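Local coordinates for flagellar hook-associated protein 2 (Bdellovibrio bacteriovorus, PDB 6KTY), which probably caps the distal end of the growing flagellar filament, promoting flagellin polymerization and keeping unpolymerized subunits from leaking out, at residues K54-G60 against G79-D85; G60-I64 against V75-G79; A34-V38 against K154-D158. All blocks are in the same frame, centred on the assembly; numbering follows the deposited sequence.

The crystallized fragment of this cap protein folds into two lobes, and the three contacts divide between them. Interactions 1 and 2 lie at one end, their centres 10 Å apart; they share Gly60 and Gly79 and touch where Ser82 packs on Ile77. Interaction 2 is the open end of the hairpin formed by strands 63-68 and 71-77, and interaction 1 ties the loop entering that hairpin to the turn that leads into helix 84-94. Interaction 3, centred about 45 Å from the centre of interaction 1, pairs strands 32-39 and 153-157 in the other lobe. The chain leaves this lobe, builds the first with interactions 1 and 2 at its far end, and returns, so interaction 3 brackets both.

Interaction 1. Residues K54-G60 against G79-D85; sequences KDQTQIG and GSNSTLD
Two strong backbone hydrogen bonds join the segments: Ile59 N donates to Ser82 O (2.8 Å) and Asp85 N to Lys54 O (3.0 Å). Between them a water bridges Thr57 O (2.6 Å) and Leu84 N (2.9 Å). A salt bridge whose hydrogen bond is weak, Lys54 NZ to Asp85 OD2 at 3.4 Å, uses a lysine with chi1 p, chi2 and chi3 t and chi4 p, bent at its end; Asp85 also pairs with Lys89 through OD1. Weaker bonds run from Ser82 OG to Gly60 O (3.0 Å) and from Gln58 NE2 to Gly79 O (3.4 Å). Segment 54-60 is irregular loop, whereas 79-85 is a turn that enters helix 84-94. Thr83 is the N-cap of that helix: with chi1 p, its OG1 accepts from the backbone N of Gly86 and donates to Asn81 OD1 (3.0 Å). The nearest CA pairs are Lys54-Leu84 (4.8 Å), Gln58-Thr83 (4.6 Å) and Gly60-Gly79 (5.5 Å). Thr83 CA approaches Thr57 O at 3.5 Å in a CA-H...O contact. At Gly60 (phi 106°, psi -171°) a CB would clash with Ile59 O. Farther inward, Ile59 CG2 meets Leu84 CD2 at 4.2 Å, both side chains resting on Phe51.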
ATOM      1  N   LYS A  54      -5.660  32.762 -15.826  1.00 30.82           N
ATOM      2  CA  LYS A  54      -5.252  33.247 -14.513  1.00 31.34           C
ATOM      3  C   LYS A  54      -4.678  34.651 -14.583  1.00 32.22           C
ATOM      4  O   LYS A  54      -4.242  35.196 -13.569  1.00 31.92           O
ATOM      5  CB  LYS A  54      -4.228  32.283 -13.889  1.00 31.61           C
ATOM      6  CG  LYS A  54      -2.824  32.305 -14.487  1.00 34.27           C
ATOM      7  CD  LYS A  54      -1.977  31.322 -13.701  1.00 36.64           C
ATOM      8  CE  LYS A  54      -0.566  31.173 -14.215  1.00 40.92           C
ATOM      9  NZ  LYS A  54       0.106  32.469 -14.524  1.00 43.87           N
ATOM     10  N   ASP A  55      -4.664  35.236 -15.776  1.00 33.51           N
ATOM     11  CA  ASP A  55      -3.946  36.489 -15.976  1.00 35.19           C
ATOM     12  C   ASP A  55      -4.723  37.554 -16.741  1.00 35.57           C
ATOM     13  O   ASP A  55      -4.140  38.566 -17.079  1.00 37.29           O
ATOM     14  CB  ASP A  55      -2.618  36.212 -16.695  1.00 37.43           C
ATOM     15  CG  ASP A  55      -2.818  35.659 -18.100  1.00 39.94           C
ATOM     16  OD1 ASP A  55      -3.941  35.210 -18.422  1.00 41.79           O
ATOM     17  OD2 ASP A  55      -1.850  35.676 -18.879  1.00 45.28           O
ATOM     18  N   GLN A  56      -6.015  37.343 -17.011  1.00 34.17           N
ATOM     19  CA  GLN A  56      -6.818  38.327 -17.747  1.00 35.25           C
ATOM     20  C   GLN A  56      -8.200  38.577 -17.116  1.00 33.98           C
ATOM     21  O   GLN A  56      -8.623  39.719 -16.976  1.00 34.01           O
ATOM     22  CB  GLN A  56      -7.003  37.867 -19.195  1.00 36.44           C
ATOM     23  CG  GLN A  56      -5.707  37.716 -19.949  1.00 41.07           C
ATOM     24  CD  GLN A  56      -5.881  37.014 -21.283  1.00 45.58           C
ATOM     25  OE1 GLN A  56      -6.489  37.560 -22.198  1.00 49.11           O
ATOM     26  NE2 GLN A  56      -5.331  35.801 -21.401  1.00 48.44           N
ATOM     27  N   THR A  57      -8.903  37.501 -16.775  1.00 31.92           N
ATOM     28  CA  THR A  57     -10.271  37.592 -16.284  1.00 32.60           C
ATOM     29  C   THR A  57     -10.186  38.127 -14.883  1.00 32.51           C
ATOM     30  O   THR A  57      -9.432  37.591 -14.066  1.00 31.54           O
ATOM     31  CB  THR A  57     -10.961  36.211 -16.288  1.00 32.38           C
ATOM     32  OG1 THR A  57     -11.012  35.711 -17.637  1.00 32.56           O
ATOM     33  CG2 THR A  57     -12.377  36.297 -15.698  1.00 33.24           C
ATOM     34  N   GLN A  58     -10.879  39.226 -14.632  1.00 34.10           N
ATOM     35  CA  GLN A  58     -10.763  39.934 -13.363  1.00 35.32           C
ATOM     36  C   GLN A  58     -11.923  39.558 -12.458  1.00 34.78           C
ATOM     37  O   GLN A  58     -13.071  39.442 -12.925  1.00 33.80           O
ATOM     38  CB  GLN A  58     -10.713  41.446 -13.597  1.00 38.16           C
ATOM     39  CG  GLN A  58      -9.555  41.826 -14.523  1.00 42.13           C
ATOM     40  CD  GLN A  58      -8.876  43.085 -14.126  1.00 47.67           C
ATOM     41  OE1 GLN A  58      -9.290  44.157 -14.560  1.00 51.53           O
ATOM     42  NE2 GLN A  58      -7.815  42.984 -13.287  1.00 49.27           N
ATOM     43  N   ILE A  59     -11.627  39.354 -11.173  1.00 33.53           N
ATOM     44  CA  ILE A  59     -12.682  38.972 -10.211  1.00 33.87           C
ATOM     45  C   ILE A  59     -13.318  40.143  -9.453  1.00 34.89           C
ATOM     46  O   ILE A  59     -14.250  39.935  -8.663  1.00 35.30           O
ATOM     47  CB  ILE A  59     -12.205  37.879  -9.239  1.00 32.06           C
ATOM     48  CG1 ILE A  59     -11.260  38.400  -8.127  1.00 34.17           C
ATOM     49  CG2 ILE A  59     -11.511  36.763  -9.989  1.00 33.20           C
ATOM     50  CD1 ILE A  59     -11.172  37.408  -6.917  1.00 34.20           C
ATOM     51  N   GLY A  60     -12.804  41.354  -9.669  1.00 34.93           N
ATOM     52  CA  GLY A  60     -13.359  42.551  -9.077  1.00 36.88           C
ATOM     53  C   GLY A  60     -12.552  43.175  -7.932  1.00 37.18           C
ATOM     54  O   GLY A  60     -11.424  42.779  -7.644  1.00 35.27           O
ATOM     55  N   GLY A  79      -8.739  46.235  -7.645  1.00 53.43           N
ATOM     56  CA  GLY A  79      -9.097  46.084  -9.053  1.00 53.48           C
ATOM     57  C   GLY A  79      -7.901  46.183  -9.985  1.00 53.93           C
ATOM     58  O   GLY A  79      -7.885  45.539 -11.028  1.00 54.13           O
ATOM     59  N   SER A  80      -6.883  46.945  -9.590  1.00 56.03           N
ATOM     60  CA  SER A  80      -5.631  47.050 -10.361  1.00 57.20           C
ATOM     61  C   SER A  80      -5.182  45.719 -10.899  1.00 53.84           C
ATOM     62  O   SER A  80      -4.727  45.629 -12.040  1.00 54.10           O
ATOM     63  CB  SER A  80      -4.478  47.629  -9.513  1.00 59.66           C
ATOM     64  OG  SER A  80      -3.211  47.080  -9.887  1.00 60.75           O
ATOM     65  N   ASN A  81      -5.264  44.700 -10.049  1.00 51.22           N
ATOM     66  CA  ASN A  81      -4.811  43.384 -10.400  1.00 48.36           C
ATOM     67  C   ASN A  81      -5.574  42.289  -9.637  1.00 44.01           C
ATOM     68  O   ASN A  81      -5.078  41.691  -8.671  1.00 42.71           O
ATOM     69  CB  ASN A  81      -3.296  43.275 -10.191  1.00 49.71           C
ATOM     70  CG  ASN A  81      -2.713  42.036 -10.869  1.00 51.12           C
ATOM     71  OD1 ASN A  81      -3.458  41.170 -11.371  1.00 50.21           O
ATOM     72  ND2 ASN A  81      -1.385  41.959 -10.919  1.00 54.90           N
ATOM     73  N   SER A  82      -6.801  42.059 -10.088  1.00 41.09           N
ATOM     74  CA  SER A  82      -7.668  41.040  -9.515  1.00 38.23           C
ATOM     75  C   SER A  82      -7.846  39.836 -10.462  1.00 35.29           C
ATOM     76  O   SER A  82      -8.889  39.177 -10.491  1.00 36.06           O
ATOM     77  CB  SER A  82      -9.011  41.649  -9.069  1.00 39.55           C
ATOM     78  OG  SER A  82      -9.675  42.378 -10.092  1.00 40.35           O
ATOM     79  N   THR A  83      -6.813  39.533 -11.231  1.00 33.41           N
ATOM     80  CA  THR A  83      -6.733  38.253 -11.916  1.00 31.52           C
ATOM     81  C   THR A  83      -6.476  37.193 -10.833  1.00 29.65           C
ATOM     82  O   THR A  83      -6.071  37.532  -9.722  1.00 29.22           O
ATOM     83  CB  THR A  83      -5.588  38.225 -12.927  1.00 32.24           C
ATOM     84  OG1 THR A  83      -4.355  38.413 -12.226  1.00 31.69           O
ATOM     85  CG2 THR A  83      -5.743  39.358 -14.001  1.00 34.92           C
ATOM     86  N   LEU A  84      -6.680  35.912 -11.142  1.00 28.32           N
ATOM     87  CA  LEU A  84      -6.418  34.874 -10.148  1.00 26.54           C
ATOM     88  C   LEU A  84      -4.987  34.996  -9.677  1.00 26.76           C
ATOM     89  O   LEU A  84      -4.717  34.869  -8.497  1.00 27.11           O
ATOM     90  CB  LEU A  84      -6.628  33.489 -10.705  1.00 26.56           C
ATOM     91  CG  LEU A  84      -8.076  32.974 -10.876  1.00 28.44           C
ATOM     92  CD1 LEU A  84      -7.947  31.453 -11.038  1.00 24.86           C
ATOM     93  CD2 LEU A  84      -9.001  33.373  -9.732  1.00 27.42           C
ATOM     94  N   ASP A  85      -4.085  35.265 -10.609  1.00 27.15           N
ATOM     95  CA  ASP A  85      -2.699  35.492 -10.255  1.00 29.26           C
ATOM     96  C   ASP A  85      -2.492  36.697  -9.329  1.00 28.88           C
ATOM     97  O   ASP A  85      -1.718  36.598  -8.384  1.00 27.89           O
ATOM     98  CB  ASP A  85      -1.831  35.603 -11.490  1.00 31.38           C
ATOM     99  CG  ASP A  85      -0.683  34.648 -11.419  1.00 39.99           C
ATOM    100  OD1 ASP A  85       0.461  35.112 -11.149  1.00 42.28           O
ATOM    101  OD2 ASP A  85      -0.991  33.417 -11.496  1.00 45.06           O
TER
HETATM  102  O   HOH W   1      -7.870  35.501 -13.767  1.00 32.93           O

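Interaction 2. Residues G60-I64 against V75-G79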
ATOM      1  N   GLY A  60     -12.804  41.354  -9.669  1.00 34.93           N
ATOM      2  CA  GLY A  60     -13.359  42.551  -9.077  1.00 36.88           C
ATOM      3  C   GLY A  60     -12.552  43.175  -7.932  1.00 37.18           C
ATOM      4  O   GLY A  60     -11.424  42.779  -7.644  1.00 35.27           O
ATOM      5  N   VAL A  61     -13.161  44.157  -7.275  1.00 38.95           N
ATOM      6  CA  VAL A  61     -12.512  44.881  -6.205  1.00 40.31           C
ATOM      7  C   VAL A  61     -13.335  44.691  -4.947  1.00 41.29           C
ATOM      8  O   VAL A  61     -14.555  44.571  -4.999  1.00 41.89           O
ATOM      9  CB  VAL A  61     -12.354  46.390  -6.554  1.00 43.68           C
ATOM     10  CG1 VAL A  61     -13.693  47.020  -6.978  1.00 46.77           C
ATOM     11  CG2 VAL A  61     -11.750  47.154  -5.407  1.00 46.01           C
ATOM     12  N   GLY A  62     -12.653  44.643  -3.817  1.00 41.75           N
ATOM     13  CA  GLY A  62     -13.331  44.579  -2.523  1.00 43.53           C
ATOM     14  C   GLY A  62     -12.421  43.853  -1.574  1.00 42.27           C
ATOM     15  O   GLY A  62     -11.266  44.264  -1.414  1.00 42.01           O
ATOM     16  N   TYR A  63     -12.929  42.767  -0.977  1.00 41.17           N
ATOM     17  CA  TYR A  63     -12.124  41.952  -0.083  1.00 40.31           C
ATOM     18  C   TYR A  63     -12.580  40.501   0.038  1.00 38.30           C
ATOM     19  O   TYR A  63     -13.723  40.138  -0.299  1.00 39.13           O
ATOM     20  CB  TYR A  63     -12.035  42.587   1.312  1.00 42.75           C
ATOM     21  CG  TYR A  63     -13.310  42.582   2.133  1.00 44.54           C
ATOM     22  CD1 TYR A  63     -13.695  41.452   2.876  1.00 44.51           C
ATOM     23  CD2 TYR A  63     -14.097  43.701   2.219  1.00 45.99           C
ATOM     24  CE1 TYR A  63     -14.864  41.454   3.651  1.00 46.54           C
ATOM     25  CE2 TYR A  63     -15.264  43.711   2.986  1.00 49.39           C
ATOM     26  CZ  TYR A  63     -15.633  42.584   3.707  1.00 48.62           C
ATOM     27  OH  TYR A  63     -16.788  42.604   4.457  1.00 53.55           O
ATOM     28  N   ILE A  64     -11.672  39.669   0.526  1.00 37.33           N
ATOM     29  CA  ILE A  64     -12.000  38.291   0.883  1.00 35.71           C
ATOM     30  C   ILE A  64     -11.781  38.148   2.389  1.00 37.39           C
ATOM     31  O   ILE A  64     -10.741  38.564   2.909  1.00 37.81           O
ATOM     32  CB  ILE A  64     -11.167  37.271   0.104  1.00 34.02           C
ATOM     33  CG1 ILE A  64     -11.475  37.355  -1.391  1.00 34.10           C
ATOM     34  CG2 ILE A  64     -11.437  35.852   0.568  1.00 29.77           C
ATOM     35  CD1 ILE A  64     -10.401  36.702  -2.231  1.00 34.52           C
ATOM     36  N   VAL A  75      -8.683  40.414   3.515  1.00 44.41           N
ATOM     37  CA  VAL A  75      -7.649  40.734   2.522  1.00 43.83           C
ATOM     38  C   VAL A  75      -8.266  41.560   1.390  1.00 44.65           C
ATOM     39  O   VAL A  75      -9.226  41.136   0.755  1.00 41.70           O
ATOM     40  CB  VAL A  75      -6.994  39.446   1.950  1.00 41.19           C
ATOM     41  CG1 VAL A  75      -6.138  39.750   0.714  1.00 42.18           C
ATOM     42  CG2 VAL A  75      -6.140  38.755   3.033  1.00 40.00           C
ATOM     43  N   TYR A  76      -7.706  42.745   1.179  1.00 47.88           N
ATOM     44  CA  TYR A  76      -8.249  43.732   0.245  1.00 50.24           C
ATOM     45  C   TYR A  76      -7.810  43.442  -1.184  1.00 47.93           C
ATOM     46  O   TYR A  76      -6.610  43.446  -1.495  1.00 47.81           O
ATOM     47  CB  TYR A  76      -7.793  45.136   0.628  1.00 54.29           C
ATOM     48  CG  TYR A  76      -8.075  45.524   2.074  1.00 60.19           C
ATOM     49  CD1 TYR A  76      -9.334  45.300   2.654  1.00 63.56           C
ATOM     50  CD2 TYR A  76      -7.081  46.102   2.874  1.00 64.59           C
ATOM     51  CE1 TYR A  76      -9.596  45.649   3.986  1.00 65.69           C
ATOM     52  CE2 TYR A  76      -7.335  46.451   4.195  1.00 67.25           C
ATOM     53  CZ  TYR A  76      -8.593  46.228   4.744  1.00 68.81           C
ATOM     54  OH  TYR A  76      -8.847  46.589   6.055  1.00 70.74           O
ATOM     55  N   ILE A  77      -8.787  43.249  -2.063  1.00 46.77           N
ATOM     56  CA  ILE A  77      -8.509  42.981  -3.470  1.00 44.45           C
ATOM     57  C   ILE A  77      -8.676  44.252  -4.309  1.00 47.20           C
ATOM     58  O   ILE A  77      -9.761  44.815  -4.456  1.00 46.76           O
ATOM     59  CB  ILE A  77      -9.354  41.837  -3.978  1.00 42.61           C
ATOM     60  CG1 ILE A  77      -9.020  40.579  -3.151  1.00 40.55           C
ATOM     61  CG2 ILE A  77      -9.100  41.604  -5.475  1.00 39.54           C
ATOM     62  CD1 ILE A  77      -7.522  40.284  -3.095  1.00 41.04           C
ATOM     63  N   ASN A  78      -7.540  44.698  -4.815  1.00 48.32           N
ATOM     64  CA  ASN A  78      -7.451  45.875  -5.610  1.00 51.38           C
ATOM     65  C   ASN A  78      -7.757  45.533  -7.076  1.00 50.69           C
ATOM     66  O   ASN A  78      -7.134  44.656  -7.666  1.00 47.50           O
ATOM     67  CB  ASN A  78      -6.058  46.441  -5.429  1.00 53.55           C
ATOM     68  CG  ASN A  78      -5.858  47.693  -6.171  1.00 55.64           C
ATOM     69  OD1 ASN A  78      -6.486  47.914  -7.203  1.00 59.68           O
ATOM     70  ND2 ASN A  78      -4.969  48.528  -5.682  1.00 56.78           N
ATOM     71  N   GLY A  79      -8.739  46.235  -7.645  1.00 53.43           N
ATOM     72  CA  GLY A  79      -9.097  46.084  -9.053  1.00 53.48           C
ATOM     73  C   GLY A  79      -7.901  46.183  -9.985  1.00 53.93           C
ATOM     74  O   GLY A  79      -7.885  45.539 -11.028  1.00 54.13           O
TER
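Side chains alternate across this antiparallel ladder, with Tyr63 and Tyr76 on one face and Ile64, Val75 and Ile77 on the other. Tyr63 and Tyr76 form a non-hydrogen-bonded pair, their CA atoms 4.3 Å apart. With chi1 p, the Tyr63 side chain ends away from segment 75-79, and its OH is hydrogen-bonded to Lys132. Tyr76, with chi1 m, presents its ring edge to Tyr63, CD1 lying 4.1 Å from Tyr63 CB, so the rings do not stack. On the opposite face Ile64 (m, t) and Ile77 (m, m) meet through CD1 and CG1 at 4.2 Å, while Ile77 CG2 reaches Gly60 O at 3.4 Å. Val61, with chi1 p, places CG2 3.2 Å from Ile77 O. Paired backbone bonds flank the tyrosines: Gly62 N to Ile77 O (3.0 Å) and Ile77 N to Gly62 O (2.8 Å), then Ile64 N to Val75 O (2.9 Å) and Val75 N to Ile64 O (2.8 Å). At Gly62, phi 151° and psi -124° rule out a side chain where the chain turns. This end of the beta hairpin packs on helix 84-94, Val75 against Ile91 and Ala94 and Ile77 against Val87, while strand 129-136 pairs along the other edge of strand 63-68.

Interaction 3. Residues A34-V38 against K154-D158; sequences AIEVV and KVKVD
Strands 34-38 and 154-157 run antiparallel, their axes 4.6 Å apart at closest approach and their directions at 163°. Ala34 O opens the ladder by accepting Asp158 N (3.0 Å); Asp158 leaves the strand at phi 43°, psi 40°, and its OD1 makes a salt bridge with Lys43 of a second subunit. Ile35 forms a non-hydrogen-bonded pair with Val157 (CA-CA 5.0 Å): its m, m rotamer brings CD1 to 3.6 Å from Val157 CG2. Glu36 N donates to Lys156 O (3.0 Å) and Lys156 N to Glu36 O (2.8 Å). The extended Glu36 side chain (t, t) lies along that of Lys156 (m, then t throughout), Glu36 OE1 3.5 Å from Lys156 CD, but Glu36 OE1 to Lys156 NZ at 4.4 Å is beyond a salt bridge; OE2 bonds Gly186 N instead. Val37 and Val155 pair without hydrogen bonds, CA-CA 4.6 Å, on the buried face with Ile35 and Val157. Val38 N donates to Lys154 O (2.8 Å). The pair joins parts of the chain more than 110 residues apart, from the N- and C-terminal family regions, in one antiparallel sheet, where strand 189-192 flanks 32-39, strand 160-164 flanks 153-157, and Phe180 packs on Val37 and Val155.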
ATOM      1  N   ALA A  34       5.111   0.111  17.883  1.00 39.50           N
ATOM      2  CA  ALA A  34       4.198  -0.224  16.790  1.00 37.41           C
ATOM      3  C   ALA A  34       3.382   1.016  16.470  1.00 35.75           C
ATOM      4  O   ALA A  34       2.567   1.446  17.300  1.00 35.05           O
ATOM      5  CB  ALA A  34       3.298  -1.346  17.192  1.00 38.23           C
ATOM      6  N   ILE A  35       3.615   1.589  15.280  1.00 33.65           N
ATOM      7  CA  ILE A  35       2.965   2.837  14.874  1.00 32.14           C
ATOM      8  C   ILE A  35       2.347   2.679  13.513  1.00 30.52           C
ATOM      9  O   ILE A  35       3.005   2.201  12.579  1.00 30.04           O
ATOM     10  CB  ILE A  35       3.951   4.030  14.795  1.00 32.98           C
ATOM     11  CG1 ILE A  35       4.599   4.299  16.139  1.00 35.60           C
ATOM     12  CG2 ILE A  35       3.226   5.314  14.389  1.00 33.75           C
ATOM     13  CD1 ILE A  35       3.618   4.503  17.286  1.00 38.53           C
ATOM     14  N   GLU A  36       1.089   3.099  13.435  1.00 29.22           N
ATOM     15  CA  GLU A  36       0.315   3.176  12.226  1.00 28.31           C
ATOM     16  C   GLU A  36      -0.115   4.627  11.963  1.00 27.27           C
ATOM     17  O   GLU A  36      -0.787   5.241  12.807  1.00 26.66           O
ATOM     18  CB  GLU A  36      -0.946   2.342  12.401  1.00 28.42           C
ATOM     19  CG  GLU A  36      -1.729   2.187  11.130  1.00 27.72           C
ATOM     20  CD  GLU A  36      -2.964   1.340  11.295  1.00 29.29           C
ATOM     21  OE1 GLU A  36      -2.969   0.475  12.181  1.00 30.71           O
ATOM     22  OE2 GLU A  36      -3.918   1.501  10.504  1.00 31.26           O
ATOM     23  N   VAL A  37       0.241   5.168  10.805  1.00 25.67           N
ATOM     24  CA  VAL A  37      -0.259   6.499  10.429  1.00 24.16           C
ATOM     25  C   VAL A  37      -1.580   6.336   9.674  1.00 24.00           C
ATOM     26  O   VAL A  37      -1.589   5.912   8.502  1.00 23.21           O
ATOM     27  CB  VAL A  37       0.731   7.254   9.571  1.00 24.89           C
ATOM     28  CG1 VAL A  37       0.189   8.707   9.338  1.00 23.20           C
ATOM     29  CG2 VAL A  37       2.083   7.228  10.202  1.00 24.77           C
ATOM     30  N   VAL A  38      -2.695   6.616  10.355  1.00 23.61           N
ATOM     31  CA  VAL A  38      -4.027   6.442   9.776  1.00 25.23           C
ATOM     32  C   VAL A  38      -4.347   7.626   8.843  1.00 26.32           C
ATOM     33  O   VAL A  38      -4.759   7.424   7.727  1.00 25.97           O
ATOM     34  CB  VAL A  38      -5.124   6.240  10.858  1.00 25.45           C
ATOM     35  CG1 VAL A  38      -6.485   6.081  10.217  1.00 29.00           C
ATOM     36  CG2 VAL A  38      -4.807   4.952  11.685  1.00 25.23           C
ATOM     37  N   LYS A 154      -4.185  11.203  12.767  1.00 27.01           N
ATOM     38  CA  LYS A 154      -4.672  10.059  13.508  1.00 28.26           C
ATOM     39  C   LYS A 154      -3.598   9.012  13.377  1.00 27.03           C
ATOM     40  O   LYS A 154      -3.201   8.660  12.257  1.00 27.11           O
ATOM     41  CB  LYS A 154      -5.994   9.539  12.952  1.00 28.66           C
ATOM     42  CG  LYS A 154      -7.176  10.496  13.126  1.00 32.78           C
ATOM     43  CD  LYS A 154      -8.410   9.970  12.436  1.00 33.77           C
ATOM     44  CE  LYS A 154      -9.630  10.846  12.694  1.00 37.77           C
ATOM     45  NZ  LYS A 154     -10.788  10.328  11.860  1.00 42.12           N
ATOM     46  N   VAL A 155      -3.088   8.559  14.514  1.00 27.74           N
ATOM     47  CA  VAL A 155      -2.106   7.517  14.547  1.00 28.48           C
ATOM     48  C   VAL A 155      -2.449   6.480  15.586  1.00 28.58           C
ATOM     49  O   VAL A 155      -3.042   6.791  16.611  1.00 31.03           O
ATOM     50  CB  VAL A 155      -0.719   8.082  14.832  1.00 29.20           C
ATOM     51  CG1 VAL A 155      -0.442   9.223  13.823  1.00 30.32           C
ATOM     52  CG2 VAL A 155      -0.622   8.577  16.252  1.00 33.67           C
ATOM     53  N   LYS A 156      -2.038   5.257  15.349  1.00 27.41           N
ATOM     54  CA  LYS A 156      -2.203   4.234  16.347  1.00 28.41           C
ATOM     55  C   LYS A 156      -0.865   3.873  16.967  1.00 28.63           C
ATOM     56  O   LYS A 156       0.110   3.598  16.259  1.00 28.73           O
ATOM     57  CB  LYS A 156      -2.858   2.994  15.761  1.00 28.71           C
ATOM     58  CG  LYS A 156      -4.291   3.223  15.236  1.00 30.07           C
ATOM     59  CD  LYS A 156      -4.906   1.892  14.757  1.00 34.90           C
ATOM     60  CE  LYS A 156      -6.410   2.083  14.424  1.00 37.50           C
ATOM     61  NZ  LYS A 156      -7.057   0.896  13.812  1.00 37.30           N
ATOM     62  N   VAL A 157      -0.847   3.844  18.293  1.00 28.96           N
ATOM     63  CA  VAL A 157       0.328   3.431  19.030  1.00 29.08           C
ATOM     64  C   VAL A 157      -0.079   2.176  19.806  1.00 29.74           C
ATOM     65  O   VAL A 157      -1.069   2.177  20.545  1.00 27.84           O
ATOM     66  CB  VAL A 157       0.884   4.563  19.911  1.00 29.94           C
ATOM     67  CG1 VAL A 157      -0.161   5.074  20.895  1.00 30.25           C
ATOM     68  CG2 VAL A 157       2.168   4.115  20.606  1.00 32.58           C
ATOM     69  N   ASP A 158       0.661   1.095  19.566  1.00 30.07           N
ATOM     70  CA  ASP A 158       0.300  -0.247  20.047  1.00 31.69           C
ATOM     71  C   ASP A 158      -1.207  -0.547  19.865  1.00 31.81           C
ATOM     72  O   ASP A 158      -1.850  -1.121  20.743  1.00 31.76           O
ATOM     73  CB  ASP A 158       0.712  -0.401  21.508  1.00 33.84           C
ATOM     74  CG  ASP A 158       2.245  -0.435  21.700  1.00 37.69           C
ATOM     75  OD1 ASP A 158       3.004  -0.730  20.734  1.00 40.35           O
ATOM     76  OD2 ASP A 158       2.681  -0.182  22.838  1.00 40.05           O
TER